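Local coordinates for protein sulfatase (Bacteroides fragilis CAG:558, PDB 6USS) that probably hydrolyses aryl sulfate esters as a calcium-dependent arylsulfatase of a human gut bacterium, at residues 101-106 with 399-404; 89-94 with 378-383. The protein carries 1 engineered substitution. All coordinates share one frame; numbering follows the deposited sequence.

Interaction 1 of 2, residues 101-106 with 399-404; sequences AARHRV and VQPIDG
Arg-103 and Asp-403 meet in a side-on bidentate salt bridge that ties the short helix 101-104 to the irregular loop leading into helix 408-412. The tight part of the contact is this ion pair. Arg-103 NE gives its hydrogen to Asp-403 OD2 at 2.6 Å in an almost straight bond (174°), while Arg-103 NH2 reaches Asp-403 OD1, also at 2.6 Å. Guanidinium and carboxylate lie nearly coplanar, and each oxygen uses its syn lone pair, so the two bonds together fix the rotation of both groups. The arginine starts out extended, with CG opposite the backbone N, and then bends at chi3 (-56°), which turns its NE edge onto the acid. OD2 has a second donor in the backbone N of Asn-100, just ahead of the helix, so the same carboxylate also holds the turn that starts it.

The Pro-401 side is looser. CG of the proline sits over one face of the guanidinium, toward its rim, with CB behind it, and makes van der Waals contact; Pro-401 itself is exposed, and this is a surface contact away from the calcium site. Elsewhere the arginine side chain touches Phe-144 of strand 143-145 and Val-497, so residues from distant parts of the chain help surround it. Next to Pro-401, Gln-400 turns the end of its side chain away from helix 101-104: NE2 bonds Thr-97 O at the end of helix 88-97 and OE1 accepts from Thr-147 N. The nearest approach of the proline to the helix is from its CG to Arg-103 NH1, at 3.8 Å.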
loop_
_atom_site.group_PDB
_atom_site.type_symbol
_atom_site.label_atom_id
_atom_site.label_comp_id
_atom_site.label_asym_id
_atom_site.label_seq_id
_atom_site.Cartn_x
_atom_site.Cartn_y
_atom_site.Cartn_z
ATOM N N ALA A 101 0.987 -22.125 -13.842
ATOM C CA ALA A 101 -0.464 -21.930 -13.810
ATOM C C ALA A 101 -1.203 -23.181 -13.328
ATOM O O ALA A 101 -2.234 -23.084 -12.650
ATOM C CB ALA A 101 -0.960 -21.504 -15.196
ATOM N N ALA A 102 -0.693 -24.368 -13.660
ATOM C CA ALA A 102 -1.379 -25.587 -13.251
ATOM C C ALA A 102 -1.500 -25.648 -11.740
ATOM O O ALA A 102 -2.522 -26.096 -11.215
ATOM C CB ALA A 102 -0.650 -26.824 -13.785
ATOM N N ARG A 103 -0.482 -25.156 -11.028
ATOM C CA ARG A 103 -0.494 -25.190 -9.574
ATOM C C ARG A 103 -1.392 -24.109 -8.974
ATOM O O ARG A 103 -2.116 -24.378 -8.006
ATOM C CB ARG A 103 0.929 -25.058 -9.038
ATOM C CG ARG A 103 1.004 -25.078 -7.531
ATOM C CD ARG A 103 2.310 -24.506 -7.036
ATOM N NE ARG A 103 3.476 -25.190 -7.588
ATOM C CZ ARG A 103 3.879 -26.394 -7.197
ATOM N NH1 ARG A 103 3.200 -27.045 -6.265
ATOM N NH2 ARG A 103 4.954 -26.952 -7.737
ATOM N N HIS A 104 -1.371 -22.879 -9.497
ATOM C CA HIS A 104 -2.173 -21.882 -8.799
ATOM C C HIS A 104 -3.636 -21.879 -9.229
ATOM O O HIS A 104 -4.457 -21.251 -8.552
ATOM C CB HIS A 104 -1.559 -20.471 -8.925
ATOM C CG HIS A 104 -1.457 -19.948 -10.326
ATOM N ND1 HIS A 104 -2.554 -19.770 -11.148
ATOM C CD2 HIS A 104 -0.383 -19.523 -11.034
ATOM C CE1 HIS A 104 -2.155 -19.269 -12.303
ATOM N NE2 HIS A 104 -0.841 -19.110 -12.261
ATOM N N ARG A 105 -3.986 -22.572 -10.310
ATOM C CA ARG A 105 -5.367 -22.825 -10.716
ATOM C C ARG A 105 -6.148 -21.571 -11.088
ATOM O O ARG A 105 -7.377 -21.640 -11.221
ATOM C CB ARG A 105 -6.143 -23.580 -9.635
ATOM C CG ARG A 105 -5.524 -24.905 -9.283
ATOM C CD ARG A 105 -6.027 -25.375 -7.951
ATOM N NE ARG A 105 -5.872 -26.811 -7.773
ATOM C CZ ARG A 105 -6.416 -27.486 -6.766
ATOM N NH1 ARG A 105 -7.150 -26.845 -5.870
ATOM N NH2 ARG A 105 -6.235 -28.795 -6.649
ATOM N N VAL A 106 -5.490 -20.428 -11.249
ATOM C CA VAL A 106 -6.149 -19.287 -11.874
ATOM C C VAL A 106 -5.921 -19.430 -13.372
ATOM O O VAL A 106 -5.089 -18.722 -13.948
ATOM C CB VAL A 106 -5.606 -17.946 -11.338
ATOM C CG1 VAL A 106 -6.578 -16.844 -11.602
ATOM C CG2 VAL A 106 -5.316 -18.033 -9.856
ATOM N N VAL A 399 5.424 -18.598 1.046
ATOM C CA VAL A 399 4.458 -19.597 1.508
ATOM C C VAL A 399 4.253 -20.683 0.462
ATOM O O VAL A 399 3.960 -21.832 0.808
ATOM C CB VAL A 399 3.103 -18.962 1.899
ATOM C CG1 VAL A 399 3.270 -17.981 3.073
ATOM C CG2 VAL A 399 2.428 -18.290 0.698
ATOM N N GLN A 400 4.393 -20.351 -0.819
ATOM C CA GLN A 400 4.125 -21.274 -1.909
ATOM C C GLN A 400 5.429 -21.726 -2.554
ATOM O O GLN A 400 6.421 -20.986 -2.532
ATOM C CB GLN A 400 3.247 -20.615 -2.985
ATOM C CG GLN A 400 4.001 -19.666 -3.931
ATOM C CD GLN A 400 4.448 -18.357 -3.258
ATOM O OE1 GLN A 400 4.344 -18.194 -2.036
ATOM N NE2 GLN A 400 4.927 -17.417 -4.063
ATOM N N PRO A 401 5.459 -22.921 -3.152
ATOM C CA PRO A 401 6.645 -23.331 -3.920
ATOM C C PRO A 401 6.858 -22.417 -5.113
ATOM O O PRO A 401 5.910 -21.858 -5.663
ATOM C CB PRO A 401 6.308 -24.755 -4.382
ATOM C CG PRO A 401 5.110 -25.160 -3.612
ATOM C CD PRO A 401 4.370 -23.900 -3.270
ATOM N N ILE A 402 8.118 -22.270 -5.517
ATOM C CA ILE A 402 8.473 -21.432 -6.658
ATOM C C ILE A 402 8.815 -22.336 -7.833
ATOM O O ILE A 402 9.870 -22.983 -7.844
ATOM C CB ILE A 402 9.629 -20.484 -6.335
ATOM C CG1 ILE A 402 9.286 -19.666 -5.095
ATOM C CG2 ILE A 402 9.888 -19.555 -7.512
ATOM C CD1 ILE A 402 8.164 -18.706 -5.326
ATOM N N ASP A 403 7.935 -22.368 -8.836
ATOM C CA ASP A 403 8.169 -23.164 -10.037
ATOM C C ASP A 403 9.073 -22.465 -11.054
ATOM O O ASP A 403 9.760 -23.140 -11.820
ATOM C CB ASP A 403 6.823 -23.530 -10.659
ATOM C CG ASP A 403 5.920 -24.283 -9.675
ATOM O OD1 ASP A 403 6.352 -25.327 -9.146
ATOM O OD2 ASP A 403 4.790 -23.835 -9.406
ATOM N N GLY A 404 9.105 -21.133 -11.073
ATOM C CA GLY A 404 9.979 -20.438 -12.003
ATOM C C GLY A 404 11.441 -20.792 -11.786
ATOM O O GLY A 404 11.868 -21.138 -10.681
#

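Interaction 2 of 2, residues 89-94 with 378-383; sequences SPTRCS and LIIEDF
With CG1 of Ile-380 anti to its backbone N (chi1 179°) and CG2 of Thr-91 likewise opposite its own N, the two aliphatic branches are brought together, CG2 of Thr-91 lying 3.7 Å from CG1 of Ile-380. The side chains cross at about a right angle, and the same Ile-380 CG1 also rests 3.6 Å from Thr-91 O. The other branch of Ile-380, CG2, packs on Ser-94 CB one helical turn further on, so the isoleucine touches two successive turns of one helix face. Here the backbones come close as well: Ser-94 O is 3.7 Å from Glu-381 CA.

This is helix 88-97 of the sulfatase fold, whose family belongs to the alkaline phosphatase clan. Cys-88 at its start is an engineered residue and a calcium ligand, and Pro-90, Thr-91 and Arg-92 belong to the family's signature sequence. On the other segment, the chain leaves strand 378-379, beside strand 77-83 of the large mixed sheet, and turns toward helix 383-390. Asp-382 holds that turn: its OD2 accepts a hydrogen bond from Ile-379 N at 2.9 Å, from above the carboxylate plane.

Polar groups border the apolar patch. Thr-91 OG1 bonds Ser-85 N and the backbone O of Asp-322, a calcium ligand, making the threonine a second-shell residue of the metal site. Glu-381 has Asn-100 as its strongest partner, while its OE2 takes a hydrogen bond from a water at 2.6 Å. That water also reaches Ser-94 OG, but weakly, at 3.3 Å; the hydroxyl is engaged more firmly by Thr-99 O.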
loop_
_atom_site.group_PDB
_atom_site.type_symbol
_atom_site.label_atom_id
_atom_site.label_comp_id
_atom_site.label_asym_id
_atom_site.label_seq_id
_atom_site.Cartn_x
_atom_site.Cartn_y
_atom_site.Cartn_z
ATOM N N SER A 89 -5.045 -14.030 -17.102
ATOM C CA SER A 89 -5.032 -14.314 -15.669
ATOM C C SER A 89 -3.976 -15.348 -15.288
ATOM O O SER A 89 -3.206 -15.084 -14.347
ATOM C CB SER A 89 -6.437 -14.712 -15.206
ATOM O OG SER A 89 -7.267 -13.574 -15.079
ATOM N N PRO A 90 -3.875 -16.523 -15.935
ATOM C CA PRO A 90 -2.793 -17.442 -15.542
ATOM C C PRO A 90 -1.413 -16.847 -15.714
ATOM O O PRO A 90 -0.533 -17.107 -14.884
ATOM C CB PRO A 90 -3.009 -18.662 -16.448
ATOM C CG PRO A 90 -3.823 -18.165 -17.576
ATOM C CD PRO A 90 -4.744 -17.141 -16.952
ATOM N N THR A 91 -1.198 -16.043 -16.757
ATOM C CA THR A 91 0.124 -15.462 -16.965
ATOM C C THR A 91 0.473 -14.474 -15.858
ATOM O O THR A 91 1.554 -14.552 -15.257
ATOM C CB THR A 91 0.196 -14.787 -18.330
ATOM O OG1 THR A 91 0.098 -15.790 -19.349
ATOM C CG2 THR A 91 1.509 -14.029 -18.487
ATOM N N ARG A 92 -0.443 -13.552 -15.551
ATOM C CA ARG A 92 -0.114 -12.504 -14.594
ATOM C C ARG A 92 0.046 -13.067 -13.183
ATOM O O ARG A 92 0.962 -12.661 -12.455
ATOM C CB ARG A 92 -1.165 -11.391 -14.662
ATOM C CG ARG A 92 -0.912 -10.409 -15.832
ATOM C CD ARG A 92 -2.178 -9.770 -16.381
ATOM N NE ARG A 92 -2.017 -9.329 -17.764
ATOM C CZ ARG A 92 -1.404 -8.206 -18.134
ATOM N NH1 ARG A 92 -0.886 -7.398 -17.212
ATOM N NH2 ARG A 92 -1.312 -7.888 -19.429
ATOM N N CYS A 93 -0.809 -14.029 -12.794
ATOM C CA CYS A 93 -0.685 -14.662 -11.481
ATOM C C CYS A 93 0.595 -15.493 -11.358
ATOM O O CYS A 93 1.193 -15.556 -10.279
ATOM C CB CYS A 93 -1.907 -15.532 -11.216
ATOM S SG CYS A 93 -3.401 -14.590 -10.947
ATOM N N SER A 94 1.029 -16.128 -12.446
ATOM C CA SER A 94 2.303 -16.828 -12.426
ATOM C C SER A 94 3.466 -15.861 -12.237
ATOM O O SER A 94 4.424 -16.166 -11.513
ATOM C CB SER A 94 2.469 -17.634 -13.713
ATOM O OG SER A 94 1.586 -18.756 -13.727
ATOM N N LEU A 378 12.135 -19.966 -22.072
ATOM C CA LEU A 378 11.803 -19.675 -20.688
ATOM C C LEU A 378 10.305 -19.415 -20.603
ATOM O O LEU A 378 9.640 -19.182 -21.617
ATOM C CB LEU A 378 12.608 -18.482 -20.167
ATOM C CG LEU A 378 12.445 -17.179 -20.956
ATOM C CD1 LEU A 378 11.199 -16.372 -20.536
ATOM C CD2 LEU A 378 13.699 -16.336 -20.804
ATOM N N ILE A 379 9.781 -19.427 -19.377
ATOM C CA ILE A 379 8.352 -19.265 -19.157
ATOM C C ILE A 379 8.105 -18.228 -18.058
ATOM O O ILE A 379 8.932 -18.022 -17.174
ATOM C CB ILE A 379 7.696 -20.614 -18.813
ATOM C CG1 ILE A 379 6.178 -20.477 -18.705
ATOM C CG2 ILE A 379 8.344 -21.220 -17.553
ATOM C CD1 ILE A 379 5.437 -21.608 -19.377
ATOM N N ILE A 380 6.921 -17.598 -18.115
ATOM C CA ILE A 380 6.602 -16.394 -17.342
ATOM C C ILE A 380 6.878 -16.559 -15.841
ATOM O O ILE A 380 7.406 -15.643 -15.203
ATOM C CB ILE A 380 5.141 -15.968 -17.621
ATOM C CG1 ILE A 380 4.749 -14.724 -16.818
ATOM C CG2 ILE A 380 4.164 -17.106 -17.340
ATOM C CD1 ILE A 380 5.473 -13.488 -17.224
ATOM N N GLU A 381 6.553 -17.713 -15.244
ATOM C CA GLU A 381 6.844 -17.868 -13.812
ATOM C C GLU A 381 8.324 -17.704 -13.490
ATOM O O GLU A 381 8.659 -17.456 -12.326
ATOM C CB GLU A 381 6.375 -19.226 -13.266
ATOM C CG GLU A 381 6.987 -20.429 -13.942
ATOM C CD GLU A 381 5.982 -21.131 -14.858
ATOM O OE1 GLU A 381 6.005 -22.388 -14.911
ATOM O OE2 GLU A 381 5.171 -20.423 -15.518
ATOM N N ASP A 382 9.211 -17.844 -14.486
ATOM C CA ASP A 382 10.641 -17.612 -14.275
ATOM C C ASP A 382 10.961 -16.150 -13.956
ATOM O O ASP A 382 11.993 -15.868 -13.323
ATOM C CB ASP A 382 11.443 -18.030 -15.509
ATOM C CG ASP A 382 11.196 -19.470 -15.923
ATOM O OD1 ASP A 382 10.711 -20.270 -15.091
ATOM O OD2 ASP A 382 11.485 -19.795 -17.101
ATOM N N PHE A 383 10.119 -15.213 -14.415
ATOM C CA PHE A 383 10.320 -13.792 -14.122
ATOM C C PHE A 383 10.439 -13.527 -12.622
ATOM O O PHE A 383 11.169 -12.614 -12.205
ATOM C CB PHE A 383 9.165 -12.959 -14.701
ATOM C CG PHE A 383 9.269 -12.687 -16.182
ATOM C CD1 PHE A 383 9.408 -13.720 -17.094
ATOM C CD2 PHE A 383 9.181 -11.389 -16.665
ATOM C CE1 PHE A 383 9.483 -13.464 -18.478
ATOM C CE2 PHE A 383 9.257 -11.118 -18.040
ATOM C CZ PHE A 383 9.411 -12.160 -18.948
HETATM O O HOH W 1 2.645 -20.999 -15.917
#

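In the fold
The two contacts lie side by side, their centres about 9 Å apart, and their segments alternate along the chain: 89-94, 101-106, 378-383, then 399-404. Consecutive helices 88-97 and 101-104 thus meet two later segments, one running into the start of helix 383-390, the other in the loop after it. Interaction 2 is buried, with the Thr-91 side chain about 7 Å from the calcium ion; interaction 1 lies at the surface, away from that site. They join directly where His-104 NE2 probably hydrogen-bonds Ser-94 OG (2.9 Å); His-104 ND1 accepts from Val-106 N, consistent with NE2 carrying the hydrogen. Gly-404 also packs on Asp-382. Helix 88-97, which starts at the engineered Cys-88, is thus connected through helix 101-104 to the surface loop 399-404.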